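PDB 4ZSF: BsaWI endonuclease from Geobacillus stearothermophilus, which is a type II restriction endonuclease of the PD-(D/E)XK nuclease superfamily that binds DNA and probably cleaves it with the help of metal ions. Local coordinates for residues M1-Y6 and W53-S58. Numbering follows the deposited sequence.
Sequences MNFFEY and WKAVYS
F4 brings one side of its ring, CD2 to CZ, against A55 and S58, one helical turn apart on helix 49-65, in the N-terminal helical bundle of BsaWI, far from the calcium-binding D239. Helices 3-22 and 49-65 come close here, with the CA atoms of F4 and A55 5.4 Å apart. With CG anti to the backbone N (chi1 -176°), the phenyl group reaches across to helix 49-65. CD2 of F4 is 3.6 Å from CB of A55, while CE2 and CZ lie against CB of S58. The A55 methyl also meets F3, whose CE1 approaches CB of A55 at 4.0 Å, so this one small side chain receives both phenylalanines obliquely. F3 packs in turn on F44 and V47 in the loop that leads into helix 49-65. No hydrogen bond crosses between the segments, and the join is largely apolar, with the S58 hydroxyl beside the F4 ring.

The first turn of helix 3-22 is held by a capping box between N2 and E5. N of E5 donates an almost straight bond (174°) to OD1 of N2, and N of N2 returns one to OE1 of E5, 3.0 Å away on the anti side of the carboxylate. On the far side of helix 49-65, W53 and Y57 meet W83 of the second subunit. In the S58 conformer described, CZ of F4 lies 3.4 Å from OG of S58.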
ATOM      1  N   MET A   1     -39.498  -4.350  -0.527  1.00 49.34           N
ATOM      2  CA  MET A   1     -38.134  -4.019  -0.141  1.00 46.46           C
ATOM      3  C   MET A   1     -37.230  -4.160  -1.358  1.00 42.17           C
ATOM      4  O   MET A   1     -37.223  -5.215  -1.973  1.00 43.22           O
ATOM      5  CB  MET A   1     -37.663  -4.950   0.980  1.00 48.69           C
ATOM      6  CG  MET A   1     -36.391  -4.508   1.667  1.00 44.26           C
ATOM      7  SD  MET A   1     -36.269  -5.027   3.398  1.00 56.85           S
ATOM      8  CE  MET A   1     -36.875  -6.706   3.213  1.00 76.80           C
ATOM      9  N   ASN A   2     -36.472  -3.134  -1.708  1.00 37.36           N
ATOM     10  CA  ASN A   2     -35.500  -3.273  -2.795  1.00 36.20           C
ATOM     11  C   ASN A   2     -34.198  -3.865  -2.207  1.00 33.30           C
ATOM     12  O   ASN A   2     -34.126  -4.057  -0.989  1.00 30.60           O
ATOM     13  CB  ASN A   2     -35.248  -1.940  -3.504  1.00 35.89           C
ATOM     14  CG  ASN A   2     -34.689  -0.871  -2.587  1.00 39.41           C
ATOM     15  OD1 ASN A   2     -33.667  -1.053  -1.982  1.00 38.43           O
ATOM     16  ND2 ASN A   2     -35.348   0.297  -2.540  1.00 44.44           N
ATOM     17  N   PHE A   3     -33.205  -4.167  -3.051  1.00 31.27           N
ATOM     18  CA  PHE A   3     -32.039  -4.937  -2.552  1.00 30.27           C
ATOM     19  C   PHE A   3     -31.246  -4.092  -1.576  1.00 29.09           C
ATOM     20  O   PHE A   3     -30.578  -4.625  -0.673  1.00 29.02           O
ATOM     21  CB  PHE A   3     -31.123  -5.402  -3.715  1.00 28.76           C
ATOM     22  CG  PHE A   3     -30.270  -4.305  -4.298  1.00 28.21           C
ATOM     23  CD1 PHE A   3     -28.989  -4.061  -3.804  1.00 28.70           C
ATOM     24  CD2 PHE A   3     -30.722  -3.543  -5.382  1.00 29.06           C
ATOM     25  CE1 PHE A   3     -28.183  -3.064  -4.327  1.00 27.33           C
ATOM     26  CE2 PHE A   3     -29.934  -2.527  -5.904  1.00 27.82           C
ATOM     27  CZ  PHE A   3     -28.651  -2.278  -5.383  1.00 29.55           C
ATOM     28  N   PHE A   4     -31.236  -2.777  -1.795  1.00 29.65           N
ATOM     29  CA  PHE A   4     -30.413  -1.913  -0.965  1.00 32.17           C
ATOM     30  C   PHE A   4     -30.992  -1.847   0.459  1.00 33.13           C
ATOM     31  O   PHE A   4     -30.250  -2.006   1.437  1.00 31.18           O
ATOM     32  CB  PHE A   4     -30.280  -0.520  -1.578  1.00 33.35           C
ATOM     33  CG  PHE A   4     -29.379   0.377  -0.822  1.00 34.41           C
ATOM     34  CD1 PHE A   4     -29.850   1.091   0.270  1.00 41.05           C
ATOM     35  CD2 PHE A   4     -28.086   0.553  -1.208  1.00 38.86           C
ATOM     36  CE1 PHE A   4     -28.990   1.938   0.996  1.00 40.55           C
ATOM     37  CE2 PHE A   4     -27.226   1.426  -0.489  1.00 39.03           C
ATOM     38  CZ  PHE A   4     -27.702   2.099   0.608  1.00 38.90           C
ATOM     39  N   GLU A   5     -32.311  -1.626   0.563  1.00 30.76           N
ATOM     40  CA  GLU A   5     -33.009  -1.677   1.848  1.00 31.03           C
ATOM     41  C   GLU A   5     -32.817  -3.004   2.535  1.00 28.73           C
ATOM     42  O   GLU A   5     -32.643  -3.053   3.750  1.00 28.28           O
ATOM     43  CB  GLU A   5     -34.510  -1.436   1.668  1.00 39.33           C
ATOM     44  CG  GLU A   5     -34.786  -0.106   1.006  1.00 42.89           C
ATOM     45  CD  GLU A   5     -36.286   0.081   0.675  1.00 48.74           C
ATOM     46  OE1 GLU A   5     -36.942  -0.823   0.097  1.00 45.59           O
ATOM     47  OE2 GLU A   5     -36.804   1.157   1.010  1.00 54.05           O
ATOM     48  N   TYR A   6     -32.896  -4.077   1.769  1.00 26.99           N
ATOM     49  CA  TYR A   6     -32.732  -5.407   2.305  1.00 27.81           C
ATOM     50  C   TYR A   6     -31.318  -5.542   2.913  1.00 25.24           C
ATOM     51  O   TYR A   6     -31.154  -6.140   3.983  1.00 24.26           O
ATOM     52  CB  TYR A   6     -32.933  -6.470   1.220  1.00 25.57           C
ATOM     53  CG  TYR A   6     -32.748  -7.870   1.736  1.00 25.50           C
ATOM     54  CD1 TYR A   6     -33.776  -8.515   2.392  1.00 29.31           C
ATOM     55  CD2 TYR A   6     -31.518  -8.522   1.631  1.00 29.03           C
ATOM     56  CE1 TYR A   6     -33.618  -9.807   2.918  1.00 32.21           C
ATOM     57  CE2 TYR A   6     -31.351  -9.804   2.145  1.00 26.95           C
ATOM     58  CZ  TYR A   6     -32.400 -10.440   2.768  1.00 31.84           C
ATOM     59  OH  TYR A   6     -32.231 -11.701   3.256  1.00 36.84           O
ATOM     60  N   TRP A  53     -22.733  -5.856  -3.041  1.00 18.52           N
ATOM     61  CA  TRP A  53     -21.543  -5.630  -2.213  1.00 19.53           C
ATOM     62  C   TRP A  53     -21.468  -4.157  -1.823  1.00 20.79           C
ATOM     63  O   TRP A  53     -21.137  -3.835  -0.708  1.00 19.51           O
ATOM     64  CB  TRP A  53     -20.281  -6.006  -2.992  1.00 20.03           C
ATOM     65  CG  TRP A  53     -19.008  -6.147  -2.165  1.00 20.10           C
ATOM     66  CD1 TRP A  53     -17.844  -5.422  -2.297  1.00 23.23           C
ATOM     67  CD2 TRP A  53     -18.758  -7.135  -1.164  1.00 19.76           C
ATOM     68  NE1 TRP A  53     -16.897  -5.921  -1.431  1.00 21.10           N
ATOM     69  CE2 TRP A  53     -17.434  -6.948  -0.707  1.00 20.99           C
ATOM     70  CE3 TRP A  53     -19.528  -8.163  -0.604  1.00 20.18           C
ATOM     71  CZ2 TRP A  53     -16.854  -7.773   0.249  1.00 17.30           C
ATOM     72  CZ3 TRP A  53     -18.965  -8.971   0.369  1.00 22.20           C
ATOM     73  CH2 TRP A  53     -17.622  -8.744   0.809  1.00 19.12           C
ATOM     74  N   LYS A  54     -21.785  -3.262  -2.768  1.00 19.84           N
ATOM     75  CA  LYS A  54     -21.811  -1.821  -2.422  1.00 20.04           C
ATOM     76  C   LYS A  54     -22.870  -1.438  -1.369  1.00 21.61           C
ATOM     77  O   LYS A  54     -22.655  -0.551  -0.564  1.00 21.06           O
ATOM     78  CB  LYS A  54     -22.059  -0.980  -3.699  1.00 23.61           C
ATOM     79  CG  LYS A  54     -20.887  -0.945  -4.603  1.00 31.63           C
ATOM     80  CD  LYS A  54     -21.253  -0.058  -5.809  1.00 37.12           C
ATOM     81  N   ALA A  55     -24.005  -2.126  -1.356  1.00 19.36           N
ATOM     82  CA  ALA A  55     -25.028  -1.859  -0.348  1.00 20.78           C
ATOM     83  C   ALA A  55     -24.577  -2.385   1.035  1.00 21.36           C
ATOM     84  O   ALA A  55     -24.810  -1.758   2.062  1.00 21.76           O
ATOM     85  CB  ALA A  55     -26.353  -2.526  -0.794  1.00 22.88           C
ATOM     86  N   VAL A  56     -23.876  -3.506   1.023  1.00 18.72           N
ATOM     87  CA  VAL A  56     -23.302  -4.058   2.266  1.00 19.36           C
ATOM     88  C   VAL A  56     -22.235  -3.098   2.824  1.00 19.73           C
ATOM     89  O   VAL A  56     -22.126  -2.816   4.015  1.00 20.12           O
ATOM     90  CB  VAL A  56     -22.659  -5.427   1.979  1.00 16.92           C
ATOM     91  CG1 VAL A  56     -21.946  -5.951   3.244  1.00 18.82           C
ATOM     92  CG2 VAL A  56     -23.816  -6.422   1.580  1.00 20.25           C
ATOM     93  N   TYR A  57     -21.426  -2.616   1.918  1.00 17.60           N
ATOM     94  CA  TYR A  57     -20.429  -1.546   2.295  1.00 18.61           C
ATOM     95  C   TYR A  57     -21.122  -0.358   2.965  1.00 19.12           C
ATOM     96  O   TYR A  57     -20.665   0.141   4.011  1.00 20.12           O
ATOM     97  CB  TYR A  57     -19.729  -1.102   1.053  1.00 19.56           C
ATOM     98  CG  TYR A  57     -18.944   0.188   1.147  1.00 19.97           C
ATOM     99  CD1 TYR A  57     -17.682   0.192   1.749  1.00 17.28           C
ATOM    100  CD2 TYR A  57     -19.455   1.381   0.623  1.00 21.68           C
ATOM    101  CE1 TYR A  57     -16.872   1.418   1.749  1.00 18.63           C
ATOM    102  CE2 TYR A  57     -18.690   2.617   0.650  1.00 21.93           C
ATOM    103  CZ  TYR A  57     -17.412   2.593   1.198  1.00 21.81           C
ATOM    104  OH  TYR A  57     -16.698   3.795   1.162  1.00 21.77           O
ATOM    105  N   SER A  58     -22.207   0.102   2.354  0.57 18.82           N
ATOM    106  CA  SER A  58     -22.984   1.214   2.885  0.57 20.41           C
ATOM    107  C   SER A  58     -23.427   0.910   4.312  0.57 21.16           C
ATOM    108  O   SER A  58     -23.339   1.770   5.182  0.57 21.41           O
ATOM    109  CB  SER A  58     -24.216   1.497   2.016  0.57 24.15           C
ATOM    110  OG  SER A  58     -24.928   2.626   2.505  0.57 24.23           O
TER